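Local structure of WipB (Legionella pneumophila, 5NNY) at residues Ile131-Leu139 and Gly254-Met265. The protein acts, through the phosphatase domain described here, as a translocated Ser/Thr phosphatase that targets the host lysosomal nutrient-sensing machinery. Numbering follows the deposited sequence.
Sequences IEFVEACEL and GEIHTLYTHDMM
Glu138 OE1 accepts two hydrogen bonds from His257, one from ring atom ND1 at 2.6 Å and one from backbone N at 2.8 Å. In this calcineurin-like phosphoesterase fold the contact joins one side of helix 128-138, from Ile131 to its C-terminal end, to the segment linking helix 233-253 with helix 262-270. The backbone N donates on the syn side of OE1. ND1 comes from above the carboxylate plane, although OE1 itself lies in the plane of the ring. The two flat groups stand steeply to each other. OE2, the other oxygen, uses its syn lone pair to accept from Ile256 N at 2.8 Å. The carboxylate thus holds two successive backbone N-H groups at the start of the 3-10 segment 256-258. His257 CG sits between its backbone N and carbonyl carbon (chi1 72°), which lets one oxygen take both His257 donors. Leu139 CD2 lies over the centre of one face of this ring in a CH-pi contact, and Thr258 CG2 covers the opposite face nearer the rim. Gly254 ends helix 233-253 in a Schellman motif, and a water bridges its O to Glu138 O.

One turn earlier, Glu135 OE2 is also gripped twice, by Tyr260 OH and by His262 NE2, each at 2.7 Å. The extended Glu135 chain, with CG anti to the backbone N (chi1 -168°), carries the carboxylate out to both. It stands nearly perpendicular to the His262 ring but only 26° from the plane of Tyr260. Leu152 of helix 150-153 packs against all three side chains. Among the apolar side chains, Val134 CG1 meets Ile256 CG2 at 3.7 Å, the two crossing at about a right angle. Ile131 runs past Tyr260 in the opposite direction, its CD1 beside CE2 and oblique to the ring, while its CG2 touches Met265 CE at 4.1 Å.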
loop_
_atom_site.group_PDB
_atom_site.type_symbol
_atom_site.label_atom_id
_atom_site.label_comp_id
_atom_site.label_asym_id
_atom_site.label_seq_id
_atom_site.Cartn_x
_atom_site.Cartn_y
_atom_site.Cartn_z
ATOM N N ILE A 131 -4.373 3.317 3.429
ATOM C CA ILE A 131 -5.416 4.293 3.375
ATOM C C ILE A 131 -5.131 5.514 4.312
ATOM O O ILE A 131 -5.582 6.558 4.075
ATOM C CB ILE A 131 -6.771 3.609 3.613
ATOM C CG1 ILE A 131 -7.767 4.000 2.576
ATOM C CG2 ILE A 131 -7.290 3.895 4.973
ATOM C CD1 ILE A 131 -8.910 3.045 2.513
ATOM N N GLU A 132 -4.397 5.321 5.394
ATOM C CA GLU A 132 -4.036 6.418 6.228
ATOM C C GLU A 132 -3.065 7.350 5.460
ATOM O O GLU A 132 -3.160 8.535 5.558
ATOM C CB GLU A 132 -3.417 5.926 7.506
ATOM C CG GLU A 132 -2.835 7.020 8.331
ATOM C CD GLU A 132 -2.439 6.595 9.750
ATOM O OE1 GLU A 132 -2.678 5.488 10.157
ATOM O OE2 GLU A 132 -1.854 7.413 10.430
ATOM N N PHE A 133 -2.138 6.771 4.712
ATOM C CA PHE A 133 -1.258 7.607 3.891
ATOM C C PHE A 133 -2.050 8.361 2.818
ATOM O O PHE A 133 -1.823 9.564 2.591
ATOM C CB PHE A 133 -0.157 6.743 3.262
ATOM C CG PHE A 133 0.845 7.525 2.442
ATOM C CD1 PHE A 133 1.756 8.361 3.063
ATOM C CD2 PHE A 133 0.834 7.446 1.057
ATOM C CE1 PHE A 133 2.687 9.087 2.318
ATOM C CE2 PHE A 133 1.766 8.146 0.292
ATOM C CZ PHE A 133 2.688 8.986 0.934
ATOM N N VAL A 134 -2.997 7.670 2.174
ATOM C CA VAL A 134 -3.866 8.299 1.185
ATOM C C VAL A 134 -4.576 9.500 1.800
ATOM O O VAL A 134 -4.618 10.593 1.226
ATOM C CB VAL A 134 -4.878 7.272 0.644
ATOM C CG1 VAL A 134 -5.982 7.996 -0.119
ATOM C CG2 VAL A 134 -4.172 6.232 -0.218
ATOM N N GLU A 135 -5.201 9.290 2.954
ATOM C CA GLU A 135 -5.999 10.342 3.570
ATOM C C GLU A 135 -5.132 11.526 3.953
ATOM O O GLU A 135 -5.490 12.675 3.687
ATOM C CB GLU A 135 -6.729 9.797 4.798
ATOM C CG GLU A 135 -7.814 10.759 5.328
ATOM C CD GLU A 135 -8.396 10.286 6.649
ATOM O OE1 GLU A 135 -7.775 10.573 7.702
ATOM O OE2 GLU A 135 -9.447 9.610 6.619
ATOM N N ALA A 136 -3.988 11.254 4.585
ATOM C CA ALA A 136 -3.040 12.304 4.934
ATOM C C ALA A 136 -2.668 13.136 3.720
ATOM O O ALA A 136 -2.640 14.371 3.788
ATOM C CB ALA A 136 -1.788 11.686 5.552
ATOM N N CYS A 137 -2.379 12.485 2.597
ATOM C CA CYS A 137 -1.960 13.225 1.414
ATOM C C CYS A 137 -3.121 13.973 0.784
ATOM O O CYS A 137 -2.961 15.125 0.359
ATOM C CB CYS A 137 -1.324 12.277 0.395
ATOM S SG CYS A 137 0.283 11.650 0.917
ATOM N N GLU A 138 -4.299 13.340 0.718
ATOM C CA GLU A 138 -5.458 13.992 0.109
ATOM C C GLU A 138 -5.940 15.199 0.913
ATOM O O GLU A 138 -6.487 16.149 0.338
ATOM C CB GLU A 138 -6.612 12.996 -0.037
ATOM C CG GLU A 138 -6.417 11.926 -1.091
ATOM C CD GLU A 138 -7.689 11.135 -1.311
ATOM O OE1 GLU A 138 -8.563 11.149 -0.406
ATOM O OE2 GLU A 138 -7.819 10.527 -2.383
ATOM N N LEU A 139 -5.780 15.179 2.237
ATOM C CA LEU A 139 -6.254 16.276 3.076
ATOM C C LEU A 139 -5.136 17.224 3.487
ATOM O O LEU A 139 -5.297 17.987 4.448
ATOM C CB LEU A 139 -6.978 15.730 4.318
ATOM C CG LEU A 139 -8.203 14.861 4.006
ATOM C CD1 LEU A 139 -8.931 14.457 5.280
ATOM C CD2 LEU A 139 -9.147 15.568 3.044
ATOM N N GLY A 254 -8.564 13.164 -5.752
ATOM C CA GLY A 254 -8.239 13.339 -4.353
ATOM C C GLY A 254 -9.389 13.008 -3.432
ATOM O O GLY A 254 -9.525 13.631 -2.370
ATOM N N GLU A 255 -10.239 12.051 -3.823
ATOM C CA GLU A 255 -11.481 11.761 -3.113
ATOM C C GLU A 255 -11.589 10.308 -2.655
ATOM O O GLU A 255 -12.690 9.848 -2.346
ATOM C CB GLU A 255 -12.678 12.124 -3.993
ATOM C CG GLU A 255 -12.751 13.635 -4.314
ATOM C CD GLU A 255 -14.051 14.016 -4.990
ATOM O OE1 GLU A 255 -14.908 14.645 -4.331
ATOM O OE2 GLU A 255 -14.226 13.664 -6.172
ATOM N N ILE A 256 -10.476 9.568 -2.612
ATOM C CA ILE A 256 -10.515 8.241 -1.991
ATOM C C ILE A 256 -11.054 8.352 -0.573
ATOM O O ILE A 256 -11.805 7.487 -0.105
ATOM C CB ILE A 256 -9.124 7.582 -1.998
ATOM C CG1 ILE A 256 -8.716 7.193 -3.414
ATOM C CG2 ILE A 256 -9.111 6.335 -1.120
ATOM C CD1 ILE A 256 -7.212 6.901 -3.545
ATOM N N HIS A 257 -10.699 9.440 0.125
ATOM C CA HIS A 257 -11.113 9.588 1.515
ATOM C C HIS A 257 -12.630 9.728 1.667
ATOM O O HIS A 257 -13.133 9.590 2.785
ATOM C CB HIS A 257 -10.411 10.792 2.167
ATOM C CG HIS A 257 -10.906 12.116 1.677
ATOM N ND1 HIS A 257 -10.392 12.735 0.557
ATOM C CD2 HIS A 257 -11.868 12.942 2.156
ATOM C CE1 HIS A 257 -11.013 13.885 0.366
ATOM N NE2 HIS A 257 -11.908 14.037 1.325
ATOM N N THR A 258 -13.369 10.004 0.582
ATOM C CA THR A 258 -14.827 10.073 0.639
ATOM C C THR A 258 -15.490 8.699 0.533
ATOM O O THR A 258 -16.727 8.609 0.619
ATOM C CB THR A 258 -15.381 10.980 -0.474
ATOM O OG1 THR A 258 -15.241 10.324 -1.737
ATOM C CG2 THR A 258 -14.650 12.337 -0.533
ATOM N N LEU A 259 -14.713 7.629 0.345
ATOM C CA LEU A 259 -15.304 6.303 0.162
ATOM C C LEU A 259 -15.625 5.587 1.471
ATOM O O LEU A 259 -16.069 4.435 1.418
ATOM C CB LEU A 259 -14.386 5.432 -0.687
ATOM C CG LEU A 259 -14.158 5.969 -2.105
ATOM C CD1 LEU A 259 -13.048 5.193 -2.818
ATOM C CD2 LEU A 259 -15.458 5.890 -2.919
ATOM N N TYR A 260 -15.436 6.244 2.618
ATOM C CA TYR A 260 -15.631 5.659 3.941
ATOM C C TYR A 260 -15.815 6.811 4.923
ATOM O O TYR A 260 -15.428 7.951 4.650
ATOM C CB TYR A 260 -14.434 4.787 4.366
ATOM C CG TYR A 260 -13.135 5.591 4.406
ATOM C CD1 TYR A 260 -12.788 6.326 5.535
ATOM C CD2 TYR A 260 -12.261 5.619 3.307
ATOM C CE1 TYR A 260 -11.615 7.080 5.591
ATOM C CE2 TYR A 260 -11.074 6.364 3.357
ATOM C CZ TYR A 260 -10.766 7.095 4.494
ATOM O OH TYR A 260 -9.601 7.835 4.555
ATOM N N THR A 261 -16.351 6.498 6.097
ATOM C CA THR A 261 -16.305 7.442 7.209
ATOM C C THR A 261 -15.509 6.812 8.343
ATOM O O THR A 261 -15.286 5.601 8.369
ATOM C CB THR A 261 -17.716 7.842 7.662
ATOM O OG1 THR A 261 -18.411 6.686 8.118
ATOM C CG2 THR A 261 -18.492 8.451 6.509
ATOM N N HIS A 262 -15.042 7.646 9.274
ATOM C CA HIS A 262 -14.136 7.118 10.287
ATOM C C HIS A 262 -14.841 6.156 11.242
ATOM O O HIS A 262 -14.203 5.254 11.789
ATOM C CB HIS A 262 -13.454 8.262 11.039
ATOM C CG HIS A 262 -12.450 9.003 10.201
ATOM N ND1 HIS A 262 -12.575 10.339 9.880
ATOM C CD2 HIS A 262 -11.316 8.580 9.596
ATOM C CE1 HIS A 262 -11.550 10.711 9.131
ATOM N NE2 HIS A 262 -10.774 9.661 8.939
ATOM N N ASP A 263 -16.149 6.308 11.439
ATOM C CA ASP A 263 -16.857 5.344 12.283
ATOM C C ASP A 263 -16.802 3.943 11.671
ATOM O O ASP A 263 -16.750 2.934 12.388
ATOM C CB ASP A 263 -18.303 5.801 12.512
ATOM C CG ASP A 263 -19.100 5.933 11.223
ATOM O OD1 ASP A 263 -18.958 6.960 10.517
ATOM O OD2 ASP A 263 -19.886 5.003 10.909
ATOM N N MET A 264 -16.825 3.866 10.338
ATOM C CA MET A 264 -16.683 2.569 9.673
ATOM C C MET A 264 -15.337 1.940 9.989
ATOM O O MET A 264 -15.221 0.718 10.113
ATOM C CB MET A 264 -16.837 2.723 8.163
ATOM C CG MET A 264 -18.165 3.226 7.682
ATOM S SD MET A 264 -17.997 3.502 5.919
ATOM C CE MET A 264 -19.435 4.483 5.522
ATOM N N MET A 265 -14.299 2.758 10.107
ATOM C CA MET A 265 -12.963 2.208 10.321
ATOM C C MET A 265 -12.764 1.785 11.773
ATOM O O MET A 265 -12.071 0.795 12.052
ATOM C CB MET A 265 -11.904 3.238 9.883
ATOM C CG MET A 265 -12.075 3.658 8.429
ATOM S SD MET A 265 -12.054 2.234 7.313
ATOM C CE MET A 265 -10.292 2.060 7.031
HETATM O O HOH W 1 -7.879 15.963 -2.088
#